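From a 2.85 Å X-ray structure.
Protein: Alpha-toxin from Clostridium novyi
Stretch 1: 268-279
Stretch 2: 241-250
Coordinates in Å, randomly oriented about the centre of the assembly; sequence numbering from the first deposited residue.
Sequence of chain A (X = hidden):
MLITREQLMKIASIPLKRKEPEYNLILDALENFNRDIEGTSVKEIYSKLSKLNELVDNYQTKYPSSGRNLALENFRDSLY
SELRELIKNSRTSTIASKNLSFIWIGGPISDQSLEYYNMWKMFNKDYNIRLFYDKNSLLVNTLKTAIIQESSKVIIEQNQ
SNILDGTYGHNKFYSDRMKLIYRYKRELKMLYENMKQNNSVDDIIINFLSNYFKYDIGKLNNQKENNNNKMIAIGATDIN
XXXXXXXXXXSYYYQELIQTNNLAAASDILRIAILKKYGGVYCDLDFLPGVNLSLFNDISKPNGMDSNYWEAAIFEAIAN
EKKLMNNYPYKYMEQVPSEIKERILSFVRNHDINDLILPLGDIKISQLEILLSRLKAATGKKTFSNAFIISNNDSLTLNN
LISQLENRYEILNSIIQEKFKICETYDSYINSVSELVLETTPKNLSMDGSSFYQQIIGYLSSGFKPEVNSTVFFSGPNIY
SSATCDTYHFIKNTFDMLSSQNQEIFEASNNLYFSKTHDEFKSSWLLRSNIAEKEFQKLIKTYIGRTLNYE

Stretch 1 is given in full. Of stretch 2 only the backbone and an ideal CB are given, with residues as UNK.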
# COMPACT_ATOMS: atom_id res chain seq x y z
N ASP A 268 0.88 -0.25 6.59
CA ASP A 268 1.44 0.33 5.39
C ASP A 268 2.71 1.06 5.74
O ASP A 268 3.69 1.01 5.00
CB ASP A 268 0.47 1.33 4.77
CG ASP A 268 -0.59 0.66 3.89
OD1 ASP A 268 -0.49 -0.57 3.63
OD2 ASP A 268 -1.53 1.39 3.46
N ILE A 269 2.69 1.74 6.87
CA ILE A 269 3.88 2.42 7.36
C ILE A 269 4.96 1.40 7.72
O ILE A 269 6.09 1.46 7.23
CB ILE A 269 3.52 3.38 8.52
CG1 ILE A 269 2.48 4.39 8.03
CG2 ILE A 269 4.76 4.09 9.08
CD1 ILE A 269 1.83 5.16 9.11
N LEU A 270 4.59 0.43 8.55
CA LEU A 270 5.53 -0.55 9.07
C LEU A 270 6.24 -1.29 7.94
O LEU A 270 7.46 -1.49 7.98
CB LEU A 270 4.82 -1.50 10.04
CG LEU A 270 5.63 -2.49 10.88
CD1 LEU A 270 6.75 -1.79 11.63
CD2 LEU A 270 4.72 -3.21 11.85
N ARG A 271 5.47 -1.68 6.93
CA ARG A 271 5.95 -2.27 5.68
C ARG A 271 7.22 -1.60 5.16
O ARG A 271 8.22 -2.25 4.82
CB ARG A 271 4.87 -2.00 4.66
CG ARG A 271 4.75 -2.92 3.51
CD ARG A 271 3.38 -2.68 2.88
NE ARG A 271 2.36 -2.85 3.90
CZ ARG A 271 1.16 -3.39 3.69
NH1 ARG A 271 0.81 -3.85 2.49
NH2 ARG A 271 0.33 -3.49 4.72
N ILE A 272 7.15 -0.28 5.09
CA ILE A 272 8.18 0.54 4.50
C ILE A 272 9.43 0.51 5.37
O ILE A 272 10.54 0.31 4.88
CB ILE A 272 7.66 1.96 4.25
CG1 ILE A 272 6.58 1.92 3.16
CG2 ILE A 272 8.78 2.88 3.83
CD1 ILE A 272 5.86 3.25 2.96
N ALA A 273 9.23 0.69 6.67
CA ALA A 273 10.32 0.62 7.63
C ALA A 273 11.00 -0.76 7.60
O ALA A 273 12.23 -0.83 7.65
CB ALA A 273 9.84 0.98 9.03
N ILE A 274 10.22 -1.84 7.50
CA ILE A 274 10.79 -3.19 7.44
C ILE A 274 11.74 -3.29 6.24
O ILE A 274 12.91 -3.68 6.39
CB ILE A 274 9.72 -4.30 7.31
CG1 ILE A 274 8.78 -4.33 8.52
CG2 ILE A 274 10.38 -5.66 7.11
CD1 ILE A 274 9.40 -4.85 9.78
N LEU A 275 11.25 -2.92 5.07
CA LEU A 275 12.08 -2.96 3.87
C LEU A 275 13.32 -2.08 3.97
O LEU A 275 14.37 -2.48 3.47
CB LEU A 275 11.28 -2.60 2.62
CG LEU A 275 10.16 -3.57 2.25
CD1 LEU A 275 9.23 -2.92 1.25
CD2 LEU A 275 10.74 -4.87 1.70
N LYS A 276 13.23 -0.92 4.61
CA LYS A 276 14.42 -0.10 4.75
C LYS A 276 15.42 -0.68 5.75
O LYS A 276 16.61 -0.36 5.71
CB LYS A 276 14.12 1.35 5.08
CG LYS A 276 15.19 2.27 4.51
CD LYS A 276 15.36 3.51 5.33
CE LYS A 276 16.26 4.53 4.60
NZ LYS A 276 15.95 5.98 4.98
N LYS A 277 14.96 -1.53 6.65
CA LYS A 277 15.85 -2.18 7.59
C LYS A 277 16.45 -3.45 6.98
O LYS A 277 17.65 -3.56 6.90
CB LYS A 277 15.11 -2.45 8.90
CG LYS A 277 15.90 -3.24 9.93
CD LYS A 277 16.49 -2.36 10.99
CE LYS A 277 17.29 -3.22 11.98
NZ LYS A 277 18.58 -2.53 12.38
N TYR A 278 15.61 -4.38 6.53
CA TYR A 278 16.06 -5.70 6.09
C TYR A 278 16.18 -5.82 4.59
O TYR A 278 17.01 -6.58 4.09
CB TYR A 278 15.08 -6.78 6.57
CG TYR A 278 14.92 -6.85 8.07
CD1 TYR A 278 13.93 -6.10 8.72
CD2 TYR A 278 15.76 -7.64 8.85
CE1 TYR A 278 13.78 -6.13 10.09
CE2 TYR A 278 15.63 -7.69 10.24
CZ TYR A 278 14.64 -6.93 10.85
OH TYR A 278 14.49 -6.97 12.23
N GLY A 279 15.34 -5.09 3.86
CA GLY A 279 15.18 -5.30 2.43
C GLY A 279 14.60 -6.67 2.16
O GLY A 279 14.25 -7.40 3.09
N UNK A 241 11.15 -4.32 19.95
CA UNK A 241 12.40 -4.84 20.46
C UNK A 241 13.50 -4.82 19.38
O UNK A 241 14.59 -5.35 19.57
CB UNK A 241 12.19 -6.26 20.99
N UNK A 242 13.17 -4.19 18.26
CA UNK A 242 14.12 -3.94 17.17
C UNK A 242 14.01 -2.47 16.80
O UNK A 242 12.97 -1.85 17.02
CB UNK A 242 13.85 -4.84 15.96
N UNK A 243 15.06 -1.90 16.23
CA UNK A 243 14.96 -0.53 15.75
C UNK A 243 14.44 -0.51 14.34
O UNK A 243 15.20 -0.33 13.39
CB UNK A 243 16.31 0.18 15.83
N UNK A 244 13.14 -0.71 14.20
CA UNK A 244 12.55 -0.72 12.89
C UNK A 244 11.92 0.64 12.65
O UNK A 244 12.23 1.29 11.66
CB UNK A 244 11.53 -1.85 12.75
N UNK A 245 11.05 1.05 13.57
CA UNK A 245 10.37 2.34 13.47
C UNK A 245 11.13 3.44 14.18
O UNK A 245 11.46 3.32 15.36
CB UNK A 245 8.96 2.24 14.04
N UNK A 246 11.40 4.52 13.45
CA UNK A 246 12.18 5.63 13.97
C UNK A 246 11.68 6.99 13.48
O UNK A 246 11.15 7.11 12.36
CB UNK A 246 13.65 5.45 13.58
N UNK A 247 11.84 8.01 14.32
CA UNK A 247 11.59 9.39 13.94
C UNK A 247 10.19 9.59 13.38
O UNK A 247 9.19 9.28 14.07
CB UNK A 247 12.63 9.85 12.91
N UNK A 248 10.14 10.10 12.13
CA UNK A 248 8.88 10.46 11.48
C UNK A 248 7.95 9.27 11.29
O UNK A 248 6.77 9.34 11.69
CB UNK A 248 9.16 11.11 10.12
N UNK A 249 8.46 8.19 10.72
CA UNK A 249 7.65 6.99 10.50
C UNK A 249 7.06 6.47 11.80
O UNK A 249 5.89 6.09 11.85
CB UNK A 249 8.49 5.90 9.84
N UNK A 250 7.87 6.47 12.85
CA UNK A 250 7.41 6.09 14.17
C UNK A 250 6.21 6.92 14.61
O UNK A 250 5.28 6.39 15.21
CB UNK A 250 8.55 6.23 15.18

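Stretch 1 is a helix through 278, and the face it offers to stretch 2 is built from Ile269, Leu270, Ala273, Ile274, Lys277 and Tyr278. At position 241 the ideal CB has nothing of stretch 1 within 5.5 Å, so geometry selects little; the residue is Thr241, which makes no contact.

At 242 CA-to-CB points toward the helix, and the ideal CB lies 4.3 Å from Tyr278 OH. A polar or long flexible side chain would suit a hydroxyl there. The residue is Glu242, whose OE1 approaches Tyr278 OH to 3.6 Å, a contact rather than a hydrogen bond.

At 243 the CB points sideways, 4.9 Å from Lys277 NZ. An acidic or polar group could use that amine, though open space permits much else. Asn243 is found, and its side chain leads away; the closer contact comes from its backbone, with Asn243 O 3.4 Å from Lys277 CD.

Position 244 is the most constrained. The CA of 244 and Ala273 CA are 5.9 Å apart, and the ideal CB of 244 is 4.7 Å from Ile274 CD1, 4.9 Å from Leu270 CD1 and 5.0 Å from Ala273 CB. These surroundings favour Ile, Leu, Val or Met. The residue is Ile244 (chi1 m, chi2 t), which has the largest covered area in stretch 2. Its CG2 sits 3.7 Å from Ala273 CB, 3.8 Å from Ile274 CD1 and 4.0 Å from Leu270 CD1, while its CD1 meets the Tyr278 ring at the edge, 4.2 Å from CE1. The small side chain of Ala273 goes with a close backbone approach: its CB is 3.6 Å from Ile244 O.

At 245 the CB points sideways, 5.2 Å from both Leu270 CD1 and Ala273 CB, so an apolar chain long enough to close that gap would fit. Leu245 does so with both methyls: CD1 is 3.8 Å from Leu270 CD1, and CD2 is 3.9 Å from Ala273 CB.

Positions 246, 247 and 248 have no stretch 1 atom within 5.5 Å of their ideal CBs, so polar residues are easily accommodated; at 247 the positive phi (55°) favours Gly, with Asn the next most tolerant. The residues are Thr246, Asn247 and Lys248, none of which touches stretch 1.

At 249 the CB points toward the helix, 4.2 Å from Ile269 CG2 and 5.2 Å from Ala273 CB, so Leu, Ile or Met would suit. Leu249 places CD1 4.1 Å from Ala273 CB, and its backbone O lies 3.6 Å from Ile269 CG2.

At 250 the CB points away, leaving the choice open; Lys250 makes no contact.

Stretch 2 241-250: TENILTNKLK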
# COMPACT_ATOMS: atom_id res chain seq x y z
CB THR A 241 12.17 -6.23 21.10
OG1 THR A 241 13.15 -6.46 22.12
CG2 THR A 241 12.20 -7.37 20.07
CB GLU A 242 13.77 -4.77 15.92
CG GLU A 242 13.00 -6.06 16.16
CD GLU A 242 13.91 -7.21 16.56
OE1 GLU A 242 14.79 -7.57 15.73
OE2 GLU A 242 13.74 -7.75 17.68
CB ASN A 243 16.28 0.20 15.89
CG ASN A 243 16.42 0.82 17.24
OD1 ASN A 243 15.88 1.91 17.49
ND2 ASN A 243 17.09 0.12 18.15
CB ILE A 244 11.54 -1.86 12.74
CG1 ILE A 244 12.27 -3.20 12.76
CG2 ILE A 244 10.77 -1.72 11.44
CD1 ILE A 244 11.37 -4.38 13.02
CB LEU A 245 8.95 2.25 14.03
CG LEU A 245 7.94 1.51 13.17
CD1 LEU A 245 6.74 1.18 13.99
CD2 LEU A 245 7.57 2.32 11.92
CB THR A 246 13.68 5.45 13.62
OG1 THR A 246 14.48 6.16 14.58
CG2 THR A 246 14.00 5.92 12.17
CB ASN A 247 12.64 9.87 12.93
CG ASN A 247 14.06 9.77 13.47
OD1 ASN A 247 14.34 10.24 14.58
ND2 ASN A 247 14.96 9.17 12.70
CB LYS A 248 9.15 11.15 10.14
CG LYS A 248 9.63 12.58 10.29
CD LYS A 248 9.60 13.33 8.95
CE LYS A 248 10.11 14.76 9.08
NZ LYS A 248 11.56 14.78 9.43
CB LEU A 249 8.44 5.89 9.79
CG LEU A 249 8.98 6.18 8.39
CD1 LEU A 249 9.45 4.86 7.78
CD2 LEU A 249 7.93 6.83 7.48
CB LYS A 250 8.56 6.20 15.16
CG LYS A 250 8.32 5.57 16.52
CD LYS A 250 9.54 5.78 17.39
CE LYS A 250 9.23 5.57 18.85
NZ LYS A 250 10.33 6.10 19.69
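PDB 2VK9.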